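PDB 5XA5: alpha-catenin-like protein hmp-1, which binds beta-catenin, cadherin and actin filaments and is required for the cell migration and shape changes of body enclosure and elongation. Local coordinates for residues Ala95-Thr106 against Ala123-Val134; Val146-Arg157 against Leu251-Asn259. One frame throughout, in Å; residues are numbered along the deposited sequence.

Interaction 1 of 2, residues Ala95-Thr106 against Ala123-Val134; sequences AVQDTGQVMIQT and ATNSGRNLLTAV
M103 meets flat peptide units of the facing helix, its SD 3.4 Å from G127 N and its CE beside A123 O, while V96 CG2 rests by A133 O. The two helices run antiparallel at 161°, their axes approaching to 8.5 Å, with G100 and G127 in the interface. Knobs enter holes in both directions. M103, bent at chi2 and chi3, fills the hollow among A123, S126, G127 and L130; L130 enters that of V96, T99, G100 and M103, its CD1 3.3 Å from T99 OG1. T99 OG1 sits between its own backbone N and carbonyl carbon (chi1 52°), from where it donates to A95 O (2.8 Å), and CG2 lies near N129 O. With T99 replaced by alanine, a gap would probably open beside L130 CD1 and A133 CB, and A95 O would lose its hydroxyl donor. T106 OG1, which donates to V102 O, lies 2.7 Å from S126 OG, which also has I122 O within reach. A123, L130 and V134 also pack on a chain of another protein, consistent with beta-catenin binding. A water donates to both T99 O and S126 O, giving two backbone carbonyls a shared polar partner across a mainly apolar interface.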
loop_
_atom_site.group_PDB
_atom_site.type_symbol
_atom_site.label_atom_id
_atom_site.label_comp_id
_atom_site.label_asym_id
_atom_site.label_seq_id
_atom_site.Cartn_x
_atom_site.Cartn_y
_atom_site.Cartn_z
ATOM N N ALA A 95 -5.353 14.741 8.343
ATOM C CA ALA A 95 -5.780 15.661 7.294
ATOM C C ALA A 95 -7.178 15.299 6.796
ATOM O O ALA A 95 -7.950 16.179 6.406
ATOM C CB ALA A 95 -4.782 15.664 6.146
ATOM N N VAL A 96 -7.510 14.009 6.818
ATOM C CA VAL A 96 -8.864 13.569 6.491
ATOM C C VAL A 96 -9.849 14.027 7.570
ATOM O O VAL A 96 -10.936 14.522 7.261
ATOM C CB VAL A 96 -8.944 12.032 6.314
ATOM C CG1 VAL A 96 -10.380 11.582 6.100
ATOM C CG2 VAL A 96 -8.093 11.597 5.127
ATOM N N GLN A 97 -9.462 13.887 8.832
ATOM C CA GLN A 97 -10.313 14.333 9.930
ATOM C C GLN A 97 -10.598 15.828 9.829
ATOM O O GLN A 97 -11.735 16.266 10.018
ATOM C CB GLN A 97 -9.654 14.007 11.272
ATOM C CG GLN A 97 -10.459 14.418 12.501
ATOM C CD GLN A 97 -9.766 13.996 13.786
ATOM O OE1 GLN A 97 -8.591 14.297 13.997
ATOM N NE2 GLN A 97 -10.483 13.270 14.635
ATOM N N ASP A 98 -9.564 16.602 9.517
ATOM C CA ASP A 98 -9.692 18.055 9.461
ATOM C C ASP A 98 -10.534 18.508 8.268
ATOM O O ASP A 98 -11.508 19.242 8.447
ATOM C CB ASP A 98 -8.312 18.719 9.425
ATOM C CG ASP A 98 -7.544 18.560 10.740
ATOM O OD1 ASP A 98 -8.158 18.161 11.754
ATOM O OD2 ASP A 98 -6.328 18.849 10.761
ATOM N N THR A 99 -10.181 18.072 7.060
ATOM C CA THR A 99 -10.963 18.435 5.880
ATOM C C THR A 99 -12.373 17.887 6.011
ATOM O O THR A 99 -13.331 18.462 5.479
ATOM C CB THR A 99 -10.349 17.908 4.579
ATOM O OG1 THR A 99 -10.112 16.500 4.707
ATOM C CG2 THR A 99 -9.045 18.615 4.286
ATOM N N GLY A 100 -12.486 16.763 6.716
ATOM C CA GLY A 100 -13.774 16.151 6.975
ATOM C C GLY A 100 -14.637 17.080 7.803
ATOM O O GLY A 100 -15.834 17.235 7.548
ATOM N N GLN A 101 -14.024 17.707 8.801
ATOM C CA GLN A 101 -14.748 18.664 9.636
ATOM C C GLN A 101 -15.240 19.857 8.826
ATOM O O GLN A 101 -16.388 20.271 8.974
ATOM C CB GLN A 101 -13.873 19.146 10.796
ATOM C CG GLN A 101 -13.651 18.103 11.884
ATOM C CD GLN A 101 -14.948 17.474 12.363
ATOM O OE1 GLN A 101 -15.648 18.035 13.207
ATOM N NE2 GLN A 101 -15.274 16.300 11.826
ATOM N N VAL A 102 -14.374 20.413 7.982
ATOM C CA VAL A 102 -14.766 21.525 7.117
ATOM C C VAL A 102 -15.891 21.118 6.166
ATOM O O VAL A 102 -16.813 21.896 5.920
ATOM C CB VAL A 102 -13.575 22.063 6.293
ATOM C CG1 VAL A 102 -14.052 23.105 5.282
ATOM C CG2 VAL A 102 -12.520 22.656 7.211
ATOM N N MET A 103 -15.828 19.896 5.643
ATOM C CA MET A 103 -16.879 19.414 4.753
ATOM C C MET A 103 -18.223 19.318 5.476
ATOM O O MET A 103 -19.264 19.685 4.922
ATOM C CB MET A 103 -16.505 18.052 4.161
ATOM C CG MET A 103 -17.554 17.450 3.249
ATOM S SD MET A 103 -17.675 18.290 1.669
ATOM C CE MET A 103 -19.193 19.218 1.858
ATOM N N ILE A 104 -18.204 18.828 6.712
ATOM C CA ILE A 104 -19.436 18.683 7.486
ATOM C C ILE A 104 -20.047 20.050 7.791
ATOM O O ILE A 104 -21.270 20.219 7.737
ATOM C CB ILE A 104 -19.192 17.902 8.797
ATOM C CG1 ILE A 104 -18.863 16.442 8.475
ATOM C CG2 ILE A 104 -20.419 17.971 9.708
ATOM C CD1 ILE A 104 -18.376 15.636 9.663
ATOM N N GLN A 105 -19.198 21.031 8.083
ATOM C CA GLN A 105 -19.681 22.386 8.349
ATOM C C GLN A 105 -20.224 23.087 7.105
ATOM O O GLN A 105 -21.353 23.588 7.114
ATOM C CB GLN A 105 -18.572 23.237 8.968
ATOM C CG GLN A 105 -18.580 23.270 10.489
ATOM C CD GLN A 105 -19.867 23.848 11.059
ATOM O OE1 GLN A 105 -20.514 24.693 10.436
ATOM N NE2 GLN A 105 -20.244 23.392 12.248
ATOM N N THR A 106 -19.427 23.133 6.039
ATOM C CA THR A 106 -19.849 23.840 4.832
ATOM C C THR A 106 -20.975 23.083 4.164
ATOM O O THR A 106 -21.846 23.673 3.527
ATOM C CB THR A 106 -18.714 24.014 3.818
ATOM O OG1 THR A 106 -18.160 22.735 3.494
ATOM C CG2 THR A 106 -17.622 24.907 4.390
ATOM N N ALA A 123 -19.148 24.341 -0.548
ATOM C CA ALA A 123 -19.280 22.942 -0.132
ATOM C C ALA A 123 -18.586 21.995 -1.118
ATOM O O ALA A 123 -17.969 21.006 -0.716
ATOM C CB ALA A 123 -20.756 22.576 0.016
ATOM N N THR A 124 -18.705 22.297 -2.409
ATOM C CA THR A 124 -18.060 21.502 -3.453
ATOM C C THR A 124 -16.541 21.584 -3.338
ATOM O O THR A 124 -15.832 20.582 -3.493
ATOM C CB THR A 124 -18.503 21.962 -4.854
ATOM O OG1 THR A 124 -19.930 21.876 -4.956
ATOM C CG2 THR A 124 -17.868 21.104 -5.938
ATOM N N ASN A 125 -16.039 22.784 -3.070
ATOM C CA ASN A 125 -14.615 22.973 -2.824
ATOM C C ASN A 125 -14.152 22.198 -1.587
ATOM O O ASN A 125 -13.077 21.587 -1.589
ATOM C CB ASN A 125 -14.300 24.462 -2.672
ATOM C CG ASN A 125 -12.813 24.745 -2.691
ATOM O OD1 ASN A 125 -12.166 24.657 -3.735
ATOM N ND2 ASN A 125 -12.262 25.084 -1.535
ATOM N N SER A 126 -14.979 22.205 -0.541
ATOM C CA SER A 126 -14.689 21.429 0.664
ATOM C C SER A 126 -14.599 19.944 0.317
ATOM O O SER A 126 -13.754 19.224 0.848
ATOM C CB SER A 126 -15.761 21.640 1.733
ATOM O OG SER A 126 -15.800 22.985 2.179
ATOM N N GLY A 127 -15.487 19.495 -0.570
ATOM C CA GLY A 127 -15.532 18.100 -0.987
ATOM C C GLY A 127 -14.287 17.711 -1.752
ATOM O O GLY A 127 -13.731 16.635 -1.536
ATOM N N ARG A 128 -13.850 18.587 -2.651
ATOM C CA ARG A 128 -12.598 18.366 -3.375
ATOM C C ARG A 128 -11.427 18.214 -2.412
ATOM O O ARG A 128 -10.614 17.305 -2.539
ATOM C CB ARG A 128 -12.321 19.508 -4.348
ATOM C CG ARG A 128 -10.959 19.422 -5.019
ATOM C CD ARG A 128 -10.800 20.514 -6.055
ATOM N NE ARG A 128 -9.434 20.607 -6.558
ATOM C CZ ARG A 128 -9.086 21.315 -7.627
ATOM N NH1 ARG A 128 -10.009 21.981 -8.305
ATOM N NH2 ARG A 128 -7.820 21.350 -8.023
ATOM N N ASN A 129 -11.346 19.114 -1.443
ATOM C CA ASN A 129 -10.268 19.061 -0.466
ATOM C C ASN A 129 -10.288 17.788 0.362
ATOM O O ASN A 129 -9.235 17.197 0.610
ATOM C CB ASN A 129 -10.331 20.274 0.450
ATOM C CG ASN A 129 -9.910 21.543 -0.245
ATOM O OD1 ASN A 129 -9.266 21.506 -1.291
ATOM N ND2 ASN A 129 -10.279 22.681 0.329
ATOM N N LEU A 130 -11.481 17.353 0.768
ATOM C CA LEU A 130 -11.618 16.151 1.595
ATOM C C LEU A 130 -11.246 14.894 0.823
ATOM O O LEU A 130 -10.497 14.057 1.320
ATOM C CB LEU A 130 -13.044 16.003 2.141
ATOM C CG LEU A 130 -13.402 14.650 2.790
ATOM C CD1 LEU A 130 -12.488 14.303 3.973
ATOM C CD2 LEU A 130 -14.868 14.619 3.218
ATOM N N LEU A 131 -11.777 14.755 -0.384
ATOM C CA LEU A 131 -11.522 13.537 -1.155
ATOM C C LEU A 131 -10.078 13.505 -1.667
ATOM O O LEU A 131 -9.516 12.432 -1.907
ATOM C CB LEU A 131 -12.526 13.408 -2.315
ATOM C CG LEU A 131 -13.993 13.253 -1.875
ATOM C CD1 LEU A 131 -14.877 12.937 -3.066
ATOM C CD2 LEU A 131 -14.147 12.172 -0.806
ATOM N N THR A 132 -9.468 14.678 -1.805
ATOM C CA THR A 132 -8.047 14.761 -2.148
ATOM C C THR A 132 -7.193 14.293 -0.969
ATOM O O THR A 132 -6.149 13.640 -1.145
ATOM C CB THR A 132 -7.660 16.193 -2.545
ATOM O OG1 THR A 132 -8.263 16.512 -3.804
ATOM C CG2 THR A 132 -6.150 16.328 -2.673
ATOM N N ALA A 133 -7.626 14.634 0.244
ATOM C CA ALA A 133 -6.917 14.195 1.447
ATOM C C ALA A 133 -7.067 12.687 1.625
ATOM O O ALA A 133 -6.149 12.013 2.098
ATOM C CB ALA A 133 -7.423 14.936 2.673
ATOM N N VAL A 134 -8.219 12.153 1.232
ATOM C CA VAL A 134 -8.416 10.706 1.243
ATOM C C VAL A 134 -7.472 10.052 0.243
ATOM O O VAL A 134 -6.831 9.053 0.556
ATOM C CB VAL A 134 -9.885 10.330 0.924
ATOM C CG1 VAL A 134 -10.021 8.832 0.722
ATOM C CG2 VAL A 134 -10.778 10.822 2.049
HETATM O O HOH W 1 -12.852 20.130 3.197
#

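Interaction 2 of 2, residues Val146-Arg157 against Leu251-Asn259; sequences VKVIVDKVDEVR and LNALESVLN
L258 is the knob at the apolar centre, set among V146, I149, V150 and V153, with its CD1 3.6 Å from I149 CG2. This is an antiparallel helix pair (171°) in the second of the two four-helix bundles expected for the N-terminal domain of an alpha-catenin, and the axes stand 9.9 Å apart. L258 and I149 meet at about a right angle, whereas V146 and V150 each run past the leucine side chain, pointing the opposite way to it. About two turns back along the same helix, L251 takes over: CD2 touches V156 CG1 (3.8 Å) and V153 CG1, and CD1 lies against the CA and CB of R157. L186 of helix 169-196 covers V153, and A209 of helix 200-229 covers L254, so the core continues into the rest of the bundle.

Toward the polar edge V150 CG1 lies against the carboxylate of E255, whose extended chain crosses the valine at about a right angle. The R157 chain is bent at chi3 (-76°), and its guanidinium joins D154 and E255 in a salt-bridge network, with D154 in plane at its edge. Its NH2 bond to E255 OE1 is weak (3.2 Å). The two carboxylates approach to 4.1 Å between D154 OD1 and E255 OE1, a like-charge pair that R157 probably offsets. NH2 also donates to N252 OD1 (3.1 Å), in that amide's carbonyl plane. A water completes this grip, accepting from R157 NE at 2.9 Å and donating to N252 OD1.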
loop_
_atom_site.group_PDB
_atom_site.type_symbol
_atom_site.label_atom_id
_atom_site.label_comp_id
_atom_site.label_asym_id
_atom_site.label_seq_id
_atom_site.Cartn_x
_atom_site.Cartn_y
_atom_site.Cartn_z
ATOM N N VAL A 146 4.339 -1.112 0.752
ATOM C CA VAL A 146 5.534 -1.520 0.019
ATOM C C VAL A 146 6.693 -1.726 1.000
ATOM O O VAL A 146 7.470 -2.674 0.851
ATOM C CB VAL A 146 5.923 -0.486 -1.057
ATOM C CG1 VAL A 146 7.378 -0.688 -1.513
ATOM C CG2 VAL A 146 4.966 -0.579 -2.225
ATOM N N LYS A 147 6.790 -0.859 2.008
ATOM C CA LYS A 147 7.859 -0.973 3.004
ATOM C C LYS A 147 7.776 -2.297 3.738
ATOM O O LYS A 147 8.797 -2.871 4.135
ATOM C CB LYS A 147 7.801 0.181 4.007
ATOM C CG LYS A 147 8.455 1.454 3.515
ATOM C CD LYS A 147 8.613 2.471 4.633
ATOM C CE LYS A 147 9.544 3.600 4.208
ATOM N NZ LYS A 147 9.645 4.661 5.244
ATOM N N VAL A 148 6.555 -2.776 3.940
ATOM C CA VAL A 148 6.359 -4.090 4.541
ATOM C C VAL A 148 6.943 -5.200 3.666
ATOM O O VAL A 148 7.581 -6.127 4.177
ATOM C CB VAL A 148 4.872 -4.338 4.822
ATOM C CG1 VAL A 148 4.613 -5.783 5.224
ATOM C CG2 VAL A 148 4.391 -3.391 5.911
ATOM N N ILE A 149 6.764 -5.108 2.350
ATOM C CA ILE A 149 7.340 -6.094 1.455
ATOM C C ILE A 149 8.862 -6.012 1.513
ATOM O O ILE A 149 9.542 -7.040 1.566
ATOM C CB ILE A 149 6.878 -5.900 0.013
ATOM C CG1 ILE A 149 5.358 -5.913 -0.036
ATOM C CG2 ILE A 149 7.416 -7.026 -0.854
ATOM C CD1 ILE A 149 4.801 -5.767 -1.422
ATOM N N VAL A 150 9.386 -4.790 1.506
ATOM C CA VAL A 150 10.844 -4.597 1.549
ATOM C C VAL A 150 11.422 -5.184 2.835
ATOM O O VAL A 150 12.522 -5.761 2.833
ATOM C CB VAL A 150 11.212 -3.095 1.406
ATOM C CG1 VAL A 150 12.685 -2.868 1.688
ATOM C CG2 VAL A 150 10.847 -2.601 -0.001
ATOM N N ASP A 151 10.679 -5.069 3.930
ATOM C CA ASP A 151 11.107 -5.639 5.210
ATOM C C ASP A 151 11.225 -7.164 5.102
ATOM O O ASP A 151 12.143 -7.773 5.677
ATOM C CB ASP A 151 10.120 -5.235 6.316
ATOM C CG ASP A 151 10.621 -5.570 7.705
ATOM O OD1 ASP A 151 10.175 -6.591 8.270
ATOM O OD2 ASP A 151 11.453 -4.802 8.236
ATOM N N LYS A 152 10.323 -7.773 4.332
ATOM C CA LYS A 152 10.359 -9.220 4.105
ATOM C C LYS A 152 11.572 -9.618 3.258
ATOM O O LYS A 152 12.225 -10.631 3.539
ATOM C CB LYS A 152 9.073 -9.704 3.426
ATOM C CG LYS A 152 8.983 -11.202 3.316
ATOM C CD LYS A 152 8.868 -11.810 4.706
ATOM C CE LYS A 152 8.613 -13.304 4.649
ATOM N NZ LYS A 152 7.968 -13.781 5.913
ATOM N N VAL A 153 11.876 -8.820 2.233
ATOM C CA VAL A 153 13.117 -9.007 1.461
ATOM C C VAL A 153 14.340 -8.955 2.373
ATOM O O VAL A 153 15.263 -9.768 2.233
ATOM C CB VAL A 153 13.257 -7.928 0.364
ATOM C CG1 VAL A 153 14.593 -8.061 -0.413
ATOM C CG2 VAL A 153 12.079 -8.001 -0.580
ATOM N N ASP A 154 14.362 -8.005 3.304
ATOM C CA ASP A 154 15.485 -7.872 4.228
ATOM C C ASP A 154 15.630 -9.098 5.125
ATOM O O ASP A 154 16.733 -9.494 5.499
ATOM C CB ASP A 154 15.306 -6.638 5.118
ATOM C CG ASP A 154 15.403 -5.333 4.354
ATOM O OD1 ASP A 154 16.020 -5.304 3.269
ATOM O OD2 ASP A 154 14.867 -4.322 4.857
ATOM N N GLU A 155 14.493 -9.665 5.512
ATOM C CA GLU A 155 14.499 -10.849 6.362
ATOM C C GLU A 155 15.114 -12.020 5.596
ATOM O O GLU A 155 15.940 -12.751 6.140
ATOM C CB GLU A 155 13.065 -11.187 6.809
ATOM C CG GLU A 155 12.969 -12.363 7.766
ATOM C CD GLU A 155 11.524 -12.734 8.064
ATOM O OE1 GLU A 155 10.749 -12.906 7.102
ATOM O OE2 GLU A 155 11.165 -12.845 9.255
ATOM N N VAL A 156 14.705 -12.191 4.339
ATOM C CA VAL A 156 15.287 -13.232 3.475
ATOM C C VAL A 156 16.785 -12.981 3.319
ATOM O O VAL A 156 17.608 -13.893 3.411
ATOM C CB VAL A 156 14.610 -13.267 2.106
ATOM C CG1 VAL A 156 15.371 -14.149 1.126
ATOM C CG2 VAL A 156 13.188 -13.771 2.271
ATOM N N ARG A 157 17.158 -11.724 3.109
ATOM C CA ARG A 157 18.570 -11.387 2.940
ATOM C C ARG A 157 19.403 -11.785 4.159
ATOM O O ARG A 157 20.501 -12.318 4.020
ATOM C CB ARG A 157 18.712 -9.886 2.660
ATOM C CG ARG A 157 20.125 -9.387 2.453
ATOM C CD ARG A 157 20.117 -7.863 2.336
ATOM N NE ARG A 157 19.633 -7.431 1.017
ATOM C CZ ARG A 157 18.535 -6.721 0.788
ATOM N NH1 ARG A 157 17.747 -6.322 1.784
ATOM N NH2 ARG A 157 18.230 -6.404 -0.460
ATOM N N LEU A 251 17.886 -10.069 -4.705
ATOM C CA LEU A 251 17.228 -9.399 -3.580
ATOM C C LEU A 251 17.297 -7.892 -3.773
ATOM O O LEU A 251 16.296 -7.202 -3.573
ATOM C CB LEU A 251 17.872 -9.797 -2.256
ATOM C CG LEU A 251 17.671 -11.275 -1.906
ATOM C CD1 LEU A 251 18.647 -11.687 -0.820
ATOM C CD2 LEU A 251 16.243 -11.553 -1.478
ATOM N N ASN A 252 18.464 -7.387 -4.172
ATOM C CA ASN A 252 18.590 -5.963 -4.477
ATOM C C ASN A 252 17.659 -5.544 -5.606
ATOM O O ASN A 252 17.115 -4.439 -5.593
ATOM C CB ASN A 252 20.031 -5.606 -4.840
ATOM C CG ASN A 252 20.965 -5.773 -3.677
ATOM O OD1 ASN A 252 20.528 -5.929 -2.540
ATOM N ND2 ASN A 252 22.263 -5.740 -3.948
ATOM N N ALA A 253 17.494 -6.420 -6.591
ATOM C CA ALA A 253 16.588 -6.130 -7.703
ATOM C C ALA A 253 15.131 -6.016 -7.243
ATOM O O ALA A 253 14.412 -5.097 -7.666
ATOM C CB ALA A 253 16.736 -7.193 -8.786
ATOM N N LEU A 254 14.690 -6.931 -6.378
ATOM C CA LEU A 254 13.343 -6.847 -5.823
ATOM C C LEU A 254 13.145 -5.525 -5.104
ATOM O O LEU A 254 12.150 -4.836 -5.310
ATOM C CB LEU A 254 13.061 -7.999 -4.851
ATOM C CG LEU A 254 12.859 -9.402 -5.431
ATOM C CD1 LEU A 254 12.864 -10.461 -4.328
ATOM C CD2 LEU A 254 11.577 -9.504 -6.208
ATOM N N GLU A 255 14.091 -5.175 -4.241
ATOM C CA GLU A 255 13.975 -3.931 -3.485
ATOM C C GLU A 255 13.973 -2.707 -4.401
ATOM O O GLU A 255 13.161 -1.805 -4.221
ATOM C CB GLU A 255 15.121 -3.818 -2.472
ATOM C CG GLU A 255 15.024 -2.598 -1.558
ATOM C CD GLU A 255 16.000 -2.655 -0.388
ATOM O OE1 GLU A 255 16.857 -3.567 -0.360
ATOM O OE2 GLU A 255 15.909 -1.785 0.507
ATOM N N SER A 256 14.897 -2.677 -5.362
ATOM C CA SER A 256 14.949 -1.600 -6.348
ATOM C C SER A 256 13.614 -1.394 -7.057
ATOM O O SER A 256 13.101 -0.280 -7.113
ATOM C CB SER A 256 16.030 -1.882 -7.396
ATOM O OG SER A 256 17.326 -1.687 -6.858
ATOM N N VAL A 257 13.053 -2.467 -7.605
ATOM C CA VAL A 257 11.793 -2.354 -8.348
ATOM C C VAL A 257 10.628 -1.984 -7.438
ATOM O O VAL A 257 9.782 -1.177 -7.814
ATOM C CB VAL A 257 11.464 -3.673 -9.102
ATOM C CG1 VAL A 257 10.095 -3.603 -9.769
ATOM C CG2 VAL A 257 12.524 -3.958 -10.142
ATOM N N LEU A 258 10.564 -2.578 -6.247
ATOM C CA LEU A 258 9.492 -2.210 -5.307
ATOM C C LEU A 258 9.515 -0.707 -5.039
ATOM O O LEU A 258 8.462 -0.080 -4.887
ATOM C CB LEU A 258 9.625 -2.982 -3.992
ATOM C CG LEU A 258 9.271 -4.472 -4.024
ATOM C CD1 LEU A 258 9.780 -5.161 -2.752
ATOM C CD2 LEU A 258 7.762 -4.663 -4.188
ATOM N N ASN A 259 10.718 -0.138 -4.994
ATOM C CA ASN A 259 10.897 1.306 -4.814
ATOM C C ASN A 259 10.791 2.122 -6.100
ATOM O O ASN A 259 11.056 3.327 -6.097
ATOM C CB ASN A 259 12.251 1.582 -4.154
ATOM C CG ASN A 259 12.264 1.220 -2.690
ATOM O OD1 ASN A 259 11.243 1.325 -2.009
ATOM N ND2 ASN A 259 13.423 0.800 -2.189
HETATM O O HOH W 2 16.125 -2.526 3.072
HETATM O O HOH W 3 21.229 -8.488 -1.225
#

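In the fold
From the N terminus, helices 23-36 and 51-74 come first; helix 83-112 then turns back at residues 113-116 into helix 117-165, and interaction 1 closes that hairpin, whose turn is short. Helices 23-36 and 51-74 pack beside it. Helix 117-165 runs on to interaction 2, where residues 146-157 meet 251-259 after helices 169-196 and 200-229, a span of 93 residues, most of them helical. The two contacts are in series and neither nest nor cross. The centres of interaction 1 and interaction 2 lie about 35 Å apart. The nearest atoms of interaction 1 and interaction 2 are about 15 Å apart; helix 117-165 is the shared member, linking the N-terminal and C-terminal helix groups of this vinculin-family fragment.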